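Side-chain contact in putative GH105 family protein (Salmonella enterica subsp. enterica serovar Paratyphi A, PDB 3QWT), which is of unknown function but, as a possible member of glycoside hydrolase family 105, may, like known members, release unsaturated uronic acid residues from the ends of oligosaccharides: residues 302-307 / 319-324. Residues are numbered along the deposited sequence; the frame is centred on the assembly and turned at random.
Sequences YGILKA and QVAEKA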
ATOM      1  N   TYR A 302     -15.408  29.300  24.001  1.00 40.12           N
ATOM      2  CA  TYR A 302     -14.787  28.011  23.748  1.00 36.49           C
ATOM      3  C   TYR A 302     -14.192  27.926  22.346  1.00 38.27           C
ATOM      4  O   TYR A 302     -12.996  27.678  22.180  1.00 32.44           O
ATOM      5  CB  TYR A 302     -15.780  26.878  23.952  1.00 41.77           C
ATOM      6  CG  TYR A 302     -15.225  25.539  23.511  1.00 47.80           C
ATOM      7  CD1 TYR A 302     -14.337  24.836  24.313  1.00 50.52           C
ATOM      8  CD2 TYR A 302     -15.577  24.988  22.285  1.00 46.01           C
ATOM      9  CE1 TYR A 302     -13.822  23.618  23.908  1.00 51.37           C
ATOM     10  CE2 TYR A 302     -15.070  23.775  21.873  1.00 44.50           C
ATOM     11  CZ  TYR A 302     -14.192  23.089  22.686  1.00 47.98           C
ATOM     12  OH  TYR A 302     -13.685  21.870  22.279  1.00 44.81           O
ATOM     13  N   GLY A 303     -15.032  28.146  21.343  1.00 42.84           N
ATOM     14  CA  GLY A 303     -14.624  27.980  19.957  1.00 39.17           C
ATOM     15  C   GLY A 303     -13.495  28.903  19.568  1.00 42.47           C
ATOM     16  O   GLY A 303     -12.520  28.487  18.931  1.00 46.36           O
ATOM     17  N   ILE A 304     -13.626  30.170  19.944  1.00 39.72           N
ATOM     18  CA  ILE A 304     -12.606  31.148  19.624  1.00 34.30           C
ATOM     19  C   ILE A 304     -11.285  30.760  20.273  1.00 32.11           C
ATOM     20  O   ILE A 304     -10.235  30.825  19.647  1.00 34.41           O
ATOM     21  CB  ILE A 304     -13.037  32.555  20.033  1.00 31.36           C
ATOM     22  CG1 ILE A 304     -14.280  32.954  19.237  1.00 34.78           C
ATOM     23  CG2 ILE A 304     -11.903  33.551  19.798  1.00 32.56           C
ATOM     24  CD1 ILE A 304     -14.878  34.310  19.627  1.00 41.21           C
ATOM     25  N   LEU A 305     -11.340  30.324  21.520  1.00 38.05           N
ATOM     26  CA  LEU A 305     -10.142  29.841  22.189  1.00 35.86           C
ATOM     27  C   LEU A 305      -9.528  28.676  21.434  1.00 35.45           C
ATOM     28  O   LEU A 305      -8.331  28.659  21.176  1.00 39.75           O
ATOM     29  CB  LEU A 305     -10.471  29.391  23.608  1.00 32.43           C
ATOM     30  CG  LEU A 305     -10.557  30.478  24.666  1.00 37.49           C
ATOM     31  CD1 LEU A 305     -11.076  29.909  25.990  1.00 32.25           C
ATOM     32  CD2 LEU A 305      -9.187  31.114  24.827  1.00 41.85           C
ATOM     33  N   LYS A 306     -10.353  27.694  21.092  1.00 33.62           N
ATOM     34  CA  LYS A 306      -9.844  26.482  20.466  1.00 36.99           C
ATOM     35  C   LYS A 306      -9.333  26.788  19.062  1.00 41.49           C
ATOM     36  O   LYS A 306      -8.309  26.265  18.642  1.00 37.76           O
ATOM     37  CB  LYS A 306     -10.912  25.390  20.429  1.00 36.85           C
ATOM     38  CG  LYS A 306     -10.347  24.021  20.054  1.00 38.32           C
ATOM     39  CD  LYS A 306     -11.402  22.941  20.165  1.00 31.73           C
ATOM     40  CE  LYS A 306     -10.827  21.578  19.808  1.00 35.05           C
ATOM     41  NZ  LYS A 306     -11.638  20.514  20.430  1.00 30.37           N
ATOM     42  N   ALA A 307     -10.036  27.660  18.352  1.00 41.54           N
ATOM     43  CA  ALA A 307      -9.627  28.024  17.007  1.00 38.39           C
ATOM     44  C   ALA A 307      -8.297  28.786  17.036  1.00 43.30           C
ATOM     45  O   ALA A 307      -7.509  28.711  16.096  1.00 42.52           O
ATOM     46  CB  ALA A 307     -10.713  28.823  16.309  1.00 29.35           C
ATOM     47  N   GLN A 319      -7.744  38.078  22.428  1.00 58.27           N
ATOM     48  CA  GLN A 319      -8.319  39.151  23.240  1.00 59.22           C
ATOM     49  C   GLN A 319      -9.829  39.015  23.340  1.00 51.49           C
ATOM     50  O   GLN A 319     -10.399  39.139  24.417  1.00 49.72           O
ATOM     51  CB  GLN A 319      -7.956  40.526  22.673  1.00 63.70           C
ATOM     52  CG  GLN A 319      -6.503  40.903  22.843  1.00 69.82           C
ATOM     53  CD  GLN A 319      -6.093  42.036  21.914  1.00 82.95           C
ATOM     54  OE1 GLN A 319      -6.078  41.871  20.688  1.00 85.07           O
ATOM     55  NE2 GLN A 319      -5.763  43.196  22.491  1.00 82.94           N
ATOM     56  N   VAL A 320     -10.478  38.754  22.211  1.00 49.00           N
ATOM     57  CA  VAL A 320     -11.916  38.528  22.223  1.00 51.66           C
ATOM     58  C   VAL A 320     -12.300  37.420  23.208  1.00 46.82           C
ATOM     59  O   VAL A 320     -13.181  37.591  24.066  1.00 38.89           O
ATOM     60  CB  VAL A 320     -12.416  38.137  20.850  1.00 48.31           C
ATOM     61  CG1 VAL A 320     -13.837  37.610  20.960  1.00 41.18           C
ATOM     62  CG2 VAL A 320     -12.332  39.335  19.920  1.00 43.74           C
ATOM     63  N   ALA A 321     -11.625  36.284  23.074  1.00 47.62           N
ATOM     64  CA  ALA A 321     -11.835  35.151  23.971  1.00 47.00           C
ATOM     65  C   ALA A 321     -11.612  35.566  25.426  1.00 51.01           C
ATOM     66  O   ALA A 321     -12.459  35.325  26.287  1.00 51.42           O
ATOM     67  CB  ALA A 321     -10.918  34.010  23.597  1.00 37.23           C
ATOM     68  N   GLU A 322     -10.466  36.193  25.680  1.00 48.61           N
ATOM     69  CA  GLU A 322     -10.083  36.649  27.018  1.00 53.41           C
ATOM     70  C   GLU A 322     -11.131  37.547  27.668  1.00 52.27           C
ATOM     71  O   GLU A 322     -11.435  37.392  28.854  1.00 55.87           O
ATOM     72  CB  GLU A 322      -8.739  37.376  26.961  1.00 55.65           C
ATOM     73  CG  GLU A 322      -8.325  38.032  28.262  1.00 66.22           C
ATOM     74  CD  GLU A 322      -7.906  37.032  29.322  1.00 70.92           C
ATOM     75  OE1 GLU A 322      -7.615  35.868  28.953  1.00 61.33           O
ATOM     76  OE2 GLU A 322      -7.867  37.417  30.519  1.00 74.03           O
ATOM     77  N   LYS A 323     -11.675  38.488  26.903  1.00 51.08           N
ATOM     78  CA  LYS A 323     -12.755  39.325  27.416  1.00 52.41           C
ATOM     79  C   LYS A 323     -13.968  38.466  27.764  1.00 54.83           C
ATOM     80  O   LYS A 323     -14.505  38.566  28.863  1.00 54.16           O
ATOM     81  CB  LYS A 323     -13.144  40.409  26.417  1.00 52.24           C
ATOM     82  CG  LYS A 323     -11.993  41.305  26.039  1.00 59.39           C
ATOM     83  CD  LYS A 323     -12.450  42.493  25.216  1.00 67.34           C
ATOM     84  CE  LYS A 323     -11.251  43.345  24.808  1.00 75.08           C
ATOM     85  NZ  LYS A 323     -11.640  44.459  23.901  1.00 80.18           N
ATOM     86  N   ALA A 324     -14.397  37.619  26.830  1.00 46.90           N
ATOM     87  CA  ALA A 324     -15.562  36.778  27.081  1.00 44.75           C
ATOM     88  C   ALA A 324     -15.374  35.918  28.326  1.00 37.85           C
ATOM     89  O   ALA A 324     -16.306  35.720  29.092  1.00 39.78           O
ATOM     90  CB  ALA A 324     -15.884  35.904  25.865  1.00 49.14           C
TER
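The methyl of Ala321 is the small bump of this contact, and the hollow it enters lies between the side chains of Ile304 and Leu305. On one flank CD2 of Leu305 stands 3.6 Å from Ala321 CB, with CG of the same leucine almost as near; on the other, Ile304 CG2 approaches that methyl to 4.0 Å. The two branches of Ile304 share the work: while CG2, anti to the backbone N, faces Ala321, the CG1 arm runs out extended (chi2 176°) and carries CD1 to within 3.7 Å of Val320 CG1. The side chains of Ile304 and Val320 cross there at about a right angle. The two segments belong to consecutive helices, 294-309 and 318-330, which form an antiparallel helical hairpin of the alpha/alpha toroid; the axes of 302-307 and 319-324 approach to 8.8 Å, with 143° between their N-to-C directions, and Leu305 and Ala321 have the nearest CA atoms, 5.9 Å apart. Helix 255-272 supplies Ile268 against Ile304 and Ala272 against Val320, and Trp281 also touches Val320. Leu305 leans in addition on Glu375 and Tyr376 of helix 363-377, whose Tyr376 hydroxyl is hydrogen-bonded to Glu322 OE1.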